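Local coordinates for isoaspartyl dipeptidase (Fervidobacterium islandicum, PDB 7CDH), which probably hydrolyses isoaspartyl (beta-aspartyl) dipeptides as a zinc-dependent M38 metallopeptidase of the amidohydrolase family, in a role linked to protein repair, at residues G89-G101 against L121-V135. Residues are numbered along the deposited sequence; the frame is centred on the assembly and turned at random.
Sequences GVTTVVGCLGTDG and LNTFIYTGSYRVPPV
Thr92, Val93, Val94 and Gly95 pair in parallel with Asn122, Thr123, Phe124 and Ile125, the two strands running 16° apart. Val93 N donates to Asn122 O, Phe124 N to Val93 O (3.1 Å), Gly95 N to Phe124 O (2.8 Å) and Tyr126 N to Gly95 O. At the N-terminal end Thr91 O is gripped twice by Asn122, whose backbone N and ND2 (2.6 Å from that oxygen) arrive from opposite faces of the carbonyl plane. The asparagine holds CG beside its own backbone N (chi1 -52°), so that the side-chain amide adds a second donor to the one the backbone supplies.

Apolar contacts line the face that carries Thr92, Val94 and Phe124. Thr92 CG2 meets the edge of the Phe124 ring at CE1, 4.0 Å away, while Val94 CG1, anti to its backbone N (chi1 -170°), reaches Tyr126 CE2 at 3.6 Å. Just past the strand end, Cys96, small enough to lie close to the tyrosine ring, sets CB against Tyr126 CD2.

Beyond the strands the loops are joined by water and an aromatic ring. One water accepts from Leu97 N and lies within hydrogen-bonding distance of Gly128 O; another links Thr99 O, Ser129 OG and Arg131 N. The Tyr130 ring lies over the Gly98-Thr99 peptide, Thr99 N standing 3.4 Å above its centre, and Thr99 OG1, which bonds Glu70, sits over a ring face, 3.3 Å from CE2 of Tyr130. The nearest side-chain atom of Tyr130 is about 3 Å from a bound zinc ion. With an alanine here the ring is gone, and the Thr99 amide is likely to lose its aromatic cover and the zinc its tyrosine neighbour.

Strands 90-95 and 122-127 form a beta-alpha-beta unit with helix 106-118 in the TIM-barrel-like amidohydrolase fold, flanked by strands 51-59 and 151-159; Leu97, Thr123 and Ile125 touch the helix, and Tyr130 meets zinc ligands Glu156 and His195.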
loop_
_atom_site.group_PDB
_atom_site.type_symbol
_atom_site.label_atom_id
_atom_site.label_comp_id
_atom_site.label_asym_id
_atom_site.label_seq_id
_atom_site.Cartn_x
_atom_site.Cartn_y
_atom_site.Cartn_z
ATOM N N GLY A 89 40.077 18.453 -14.912
ATOM C CA GLY A 89 40.834 18.079 -13.706
ATOM C C GLY A 89 39.983 17.538 -12.568
ATOM O O GLY A 89 40.538 17.311 -11.495
ATOM N N VAL A 90 38.692 17.288 -12.784
ATOM C CA VAL A 90 37.760 16.738 -11.758
ATOM C C VAL A 90 37.839 15.212 -11.753
ATOM O O VAL A 90 37.463 14.605 -12.752
ATOM C CB VAL A 90 36.339 17.229 -12.045
ATOM C CG1 VAL A 90 35.348 16.603 -11.083
ATOM C CG2 VAL A 90 36.290 18.755 -11.990
ATOM N N THR A 91 38.329 14.620 -10.670
ATOM C CA THR A 91 38.506 13.155 -10.522
ATOM C C THR A 91 37.439 12.598 -9.565
ATOM O O THR A 91 37.329 11.384 -9.416
ATOM C CB THR A 91 39.927 12.816 -10.023
ATOM O OG1 THR A 91 40.262 13.582 -8.864
ATOM C CG2 THR A 91 40.977 13.058 -11.077
ATOM N N THR A 92 36.740 13.452 -8.846
ATOM C CA THR A 92 35.690 13.012 -7.926
ATOM C C THR A 92 34.507 13.935 -8.119
ATOM O O THR A 92 34.704 15.166 -8.209
ATOM C CB THR A 92 36.141 12.967 -6.473
ATOM O OG1 THR A 92 37.179 11.991 -6.361
ATOM C CG2 THR A 92 34.998 12.620 -5.542
ATOM N N VAL A 93 33.328 13.325 -8.203
ATOM C CA VAL A 93 32.043 14.025 -8.441
ATOM C C VAL A 93 31.039 13.501 -7.423
ATOM O O VAL A 93 31.086 12.341 -7.077
ATOM C CB VAL A 93 31.666 13.786 -9.910
ATOM C CG1 VAL A 93 30.194 13.594 -10.142
ATOM C CG2 VAL A 93 32.201 14.915 -10.771
ATOM N N VAL A 94 30.211 14.380 -6.907
ATOM C CA VAL A 94 29.045 14.041 -6.064
ATOM C C VAL A 94 27.828 14.490 -6.845
ATOM O O VAL A 94 27.708 15.732 -7.092
ATOM C CB VAL A 94 29.096 14.687 -4.677
ATOM C CG1 VAL A 94 28.006 14.090 -3.808
ATOM C CG2 VAL A 94 30.437 14.483 -4.000
ATOM N N GLY A 95 27.019 13.503 -7.258
ATOM C CA GLY A 95 25.853 13.679 -8.150
ATOM C C GLY A 95 24.583 13.821 -7.346
ATOM O O GLY A 95 24.402 13.074 -6.367
ATOM N N CYS A 96 23.715 14.742 -7.734
ATOM C CA CYS A 96 22.373 14.875 -7.145
ATOM C C CYS A 96 21.333 15.144 -8.233
ATOM O O CYS A 96 21.726 15.422 -9.397
ATOM C CB CYS A 96 22.384 16.004 -6.133
ATOM S SG CYS A 96 22.885 17.587 -6.853
ATOM N N LEU A 97 20.062 15.148 -7.823
ATOM C CA LEU A 97 18.919 15.667 -8.611
ATOM C C LEU A 97 18.574 17.090 -8.174
ATOM O O LEU A 97 18.916 17.494 -7.054
ATOM C CB LEU A 97 17.688 14.782 -8.404
ATOM C CG LEU A 97 17.893 13.300 -8.657
ATOM C CD1 LEU A 97 16.606 12.546 -8.415
ATOM C CD2 LEU A 97 18.390 13.093 -10.075
ATOM N N GLY A 98 17.830 17.797 -9.020
ATOM C CA GLY A 98 17.490 19.210 -8.809
ATOM C C GLY A 98 15.999 19.434 -8.826
ATOM O O GLY A 98 15.283 18.682 -8.221
ATOM N N THR A 99 15.544 20.489 -9.475
ATOM C CA THR A 99 14.109 20.859 -9.524
ATOM C C THR A 99 13.252 19.652 -9.884
ATOM O O THR A 99 12.261 19.446 -9.206
ATOM C CB THR A 99 13.880 21.987 -10.518
ATOM O OG1 THR A 99 14.913 22.926 -10.219
ATOM C CG2 THR A 99 12.511 22.595 -10.356
ATOM N N ASP A 100 13.646 18.887 -10.900
ATOM C CA ASP A 100 12.825 17.791 -11.459
ATOM C C ASP A 100 13.193 16.469 -10.760
ATOM O O ASP A 100 14.201 15.820 -11.167
ATOM C CB ASP A 100 12.970 17.717 -12.978
ATOM C CG ASP A 100 12.090 16.662 -13.628
ATOM O OD1 ASP A 100 11.318 16.008 -12.896
ATOM O OD2 ASP A 100 12.133 16.546 -14.859
ATOM N N GLY A 101 12.338 16.046 -9.814
ATOM C CA GLY A 101 12.355 14.713 -9.177
ATOM C C GLY A 101 11.340 13.753 -9.770
ATOM O O GLY A 101 11.183 12.706 -9.164
ATOM N N LEU A 121 36.413 7.452 -13.041
ATOM C CA LEU A 121 36.038 8.547 -12.108
ATOM C C LEU A 121 35.711 7.957 -10.724
ATOM O O LEU A 121 35.652 6.736 -10.588
ATOM C CB LEU A 121 34.854 9.270 -12.733
ATOM C CG LEU A 121 34.793 10.765 -12.513
ATOM C CD1 LEU A 121 36.027 11.438 -13.086
ATOM C CD2 LEU A 121 33.514 11.330 -13.122
ATOM N N ASN A 122 35.626 8.800 -9.698
ATOM C CA ASN A 122 35.181 8.452 -8.320
ATOM C C ASN A 122 33.882 9.210 -8.130
ATOM O O ASN A 122 33.883 10.452 -8.465
ATOM C CB ASN A 122 36.148 8.922 -7.227
ATOM C CG ASN A 122 37.576 8.487 -7.482
ATOM O OD1 ASN A 122 37.984 7.396 -7.066
ATOM N ND2 ASN A 122 38.327 9.333 -8.160
ATOM N N THR A 123 32.823 8.524 -7.698
ATOM C CA THR A 123 31.451 9.095 -7.695
ATOM C C THR A 123 30.742 8.758 -6.394
ATOM O O THR A 123 30.893 7.624 -5.905
ATOM C CB THR A 123 30.612 8.531 -8.843
ATOM O OG1 THR A 123 30.510 7.112 -8.648
ATOM C CG2 THR A 123 31.263 8.806 -10.163
ATOM N N PHE A 124 29.928 9.697 -5.930
ATOM C CA PHE A 124 29.000 9.516 -4.800
ATOM C C PHE A 124 27.732 10.241 -5.198
ATOM O O PHE A 124 27.763 11.092 -6.100
ATOM C CB PHE A 124 29.585 10.037 -3.486
ATOM C CG PHE A 124 30.957 9.485 -3.207
ATOM C CD1 PHE A 124 32.076 10.085 -3.743
ATOM C CD2 PHE A 124 31.115 8.301 -2.503
ATOM C CE1 PHE A 124 33.328 9.508 -3.593
ATOM C CE2 PHE A 124 32.376 7.776 -2.270
ATOM C CZ PHE A 124 33.478 8.366 -2.837
ATOM N N ILE A 125 26.632 9.903 -4.547
ATOM C CA ILE A 125 25.349 10.545 -4.903
ATOM C C ILE A 125 24.679 10.958 -3.604
ATOM O O ILE A 125 24.989 10.394 -2.571
ATOM C CB ILE A 125 24.502 9.595 -5.773
ATOM C CG1 ILE A 125 24.047 8.352 -5.016
ATOM C CG2 ILE A 125 25.276 9.198 -7.025
ATOM C CD1 ILE A 125 23.002 7.571 -5.741
ATOM N N TYR A 126 23.783 11.910 -3.711
ATOM C CA TYR A 126 22.699 12.154 -2.750
ATOM C C TYR A 126 21.467 11.347 -3.156
ATOM O O TYR A 126 21.268 11.064 -4.335
ATOM C CB TYR A 126 22.343 13.635 -2.775
ATOM C CG TYR A 126 23.439 14.579 -2.356
ATOM C CD1 TYR A 126 23.604 14.909 -1.035
ATOM C CD2 TYR A 126 24.251 15.204 -3.276
ATOM C CE1 TYR A 126 24.556 15.830 -0.634
ATOM C CE2 TYR A 126 25.206 16.126 -2.899
ATOM C CZ TYR A 126 25.353 16.443 -1.570
ATOM O OH TYR A 126 26.262 17.348 -1.145
ATOM N N THR A 127 20.632 11.053 -2.176
ATOM C CA THR A 127 19.225 10.660 -2.354
ATOM C C THR A 127 18.418 11.938 -2.253
ATOM O O THR A 127 19.024 12.993 -2.019
ATOM C CB THR A 127 18.794 9.584 -1.366
ATOM O OG1 THR A 127 17.451 9.381 -1.772
ATOM C CG2 THR A 127 18.849 9.982 0.093
ATOM N N GLY A 128 17.111 11.866 -2.464
ATOM C CA GLY A 128 16.255 13.073 -2.496
ATOM C C GLY A 128 16.477 13.915 -3.733
ATOM O O GLY A 128 17.177 13.463 -4.662
ATOM N N SER A 129 15.913 15.127 -3.715
ATOM C CA SER A 129 15.935 16.163 -4.778
ATOM C C SER A 129 15.476 17.467 -4.110
ATOM O O SER A 129 15.416 17.484 -2.851
ATOM C CB SER A 129 15.033 15.774 -5.960
ATOM O OG SER A 129 13.624 15.791 -5.612
ATOM N N TYR A 130 15.124 18.493 -4.891
ATOM C CA TYR A 130 14.657 19.790 -4.359
ATOM C C TYR A 130 13.500 19.560 -3.395
ATOM O O TYR A 130 13.466 20.176 -2.344
ATOM C CB TYR A 130 14.143 20.727 -5.446
ATOM C CG TYR A 130 15.129 21.690 -6.057
ATOM C CD1 TYR A 130 16.475 21.391 -6.233
ATOM C CD2 TYR A 130 14.673 22.916 -6.533
ATOM C CE1 TYR A 130 17.348 22.284 -6.844
ATOM C CE2 TYR A 130 15.537 23.833 -7.114
ATOM C CZ TYR A 130 16.872 23.511 -7.286
ATOM O OH TYR A 130 17.674 24.439 -7.908
ATOM N N ARG A 131 12.540 18.733 -3.795
ATOM C CA ARG A 131 11.218 18.695 -3.145
ATOM C C ARG A 131 11.297 17.993 -1.794
ATOM O O ARG A 131 11.957 16.975 -1.671
ATOM C CB ARG A 131 10.221 17.960 -4.021
ATOM C CG ARG A 131 8.838 17.897 -3.399
ATOM C CD ARG A 131 7.855 17.542 -4.472
ATOM N NE ARG A 131 6.510 17.553 -3.960
ATOM C CZ ARG A 131 5.947 16.570 -3.282
ATOM N NH1 ARG A 131 6.620 15.459 -3.011
ATOM N NH2 ARG A 131 4.700 16.736 -2.869
ATOM N N VAL A 132 10.592 18.545 -0.827
ATOM C CA VAL A 132 10.258 17.895 0.468
ATOM C C VAL A 132 8.784 17.503 0.392
ATOM O O VAL A 132 7.975 18.341 -0.022
ATOM C CB VAL A 132 10.550 18.889 1.605
ATOM C CG1 VAL A 132 9.908 18.452 2.898
ATOM C CG2 VAL A 132 12.048 19.109 1.754
ATOM N N PRO A 133 8.360 16.252 0.713
ATOM C CA PRO A 133 9.211 15.173 1.210
ATOM C C PRO A 133 10.066 14.535 0.113
ATOM O O PRO A 133 9.632 14.422 -1.029
ATOM C CB PRO A 133 8.200 14.095 1.697
ATOM C CG PRO A 133 6.991 14.283 0.850
ATOM C CD PRO A 133 6.968 15.772 0.521
ATOM N N PRO A 134 11.301 14.098 0.423
ATOM C CA PRO A 134 12.267 13.766 -0.614
ATOM C C PRO A 134 12.026 12.387 -1.225
ATOM O O PRO A 134 11.621 11.528 -0.479
ATOM C CB PRO A 134 13.605 13.809 0.136
ATOM C CG PRO A 134 13.242 13.422 1.526
ATOM C CD PRO A 134 11.875 14.034 1.762
ATOM N N VAL A 135 12.276 12.253 -2.533
ATOM C CA VAL A 135 12.243 10.970 -3.288
ATOM C C VAL A 135 13.317 10.083 -2.661
ATOM O O VAL A 135 14.324 10.627 -2.189
ATOM C CB VAL A 135 12.540 11.166 -4.790
ATOM C CG1 VAL A 135 11.416 11.878 -5.504
ATOM C CG2 VAL A 135 13.892 11.892 -5.028
HETATM O O HOH W 1 19.852 13.499 -5.394
HETATM O O HOH W 2 12.494 17.735 -6.870
#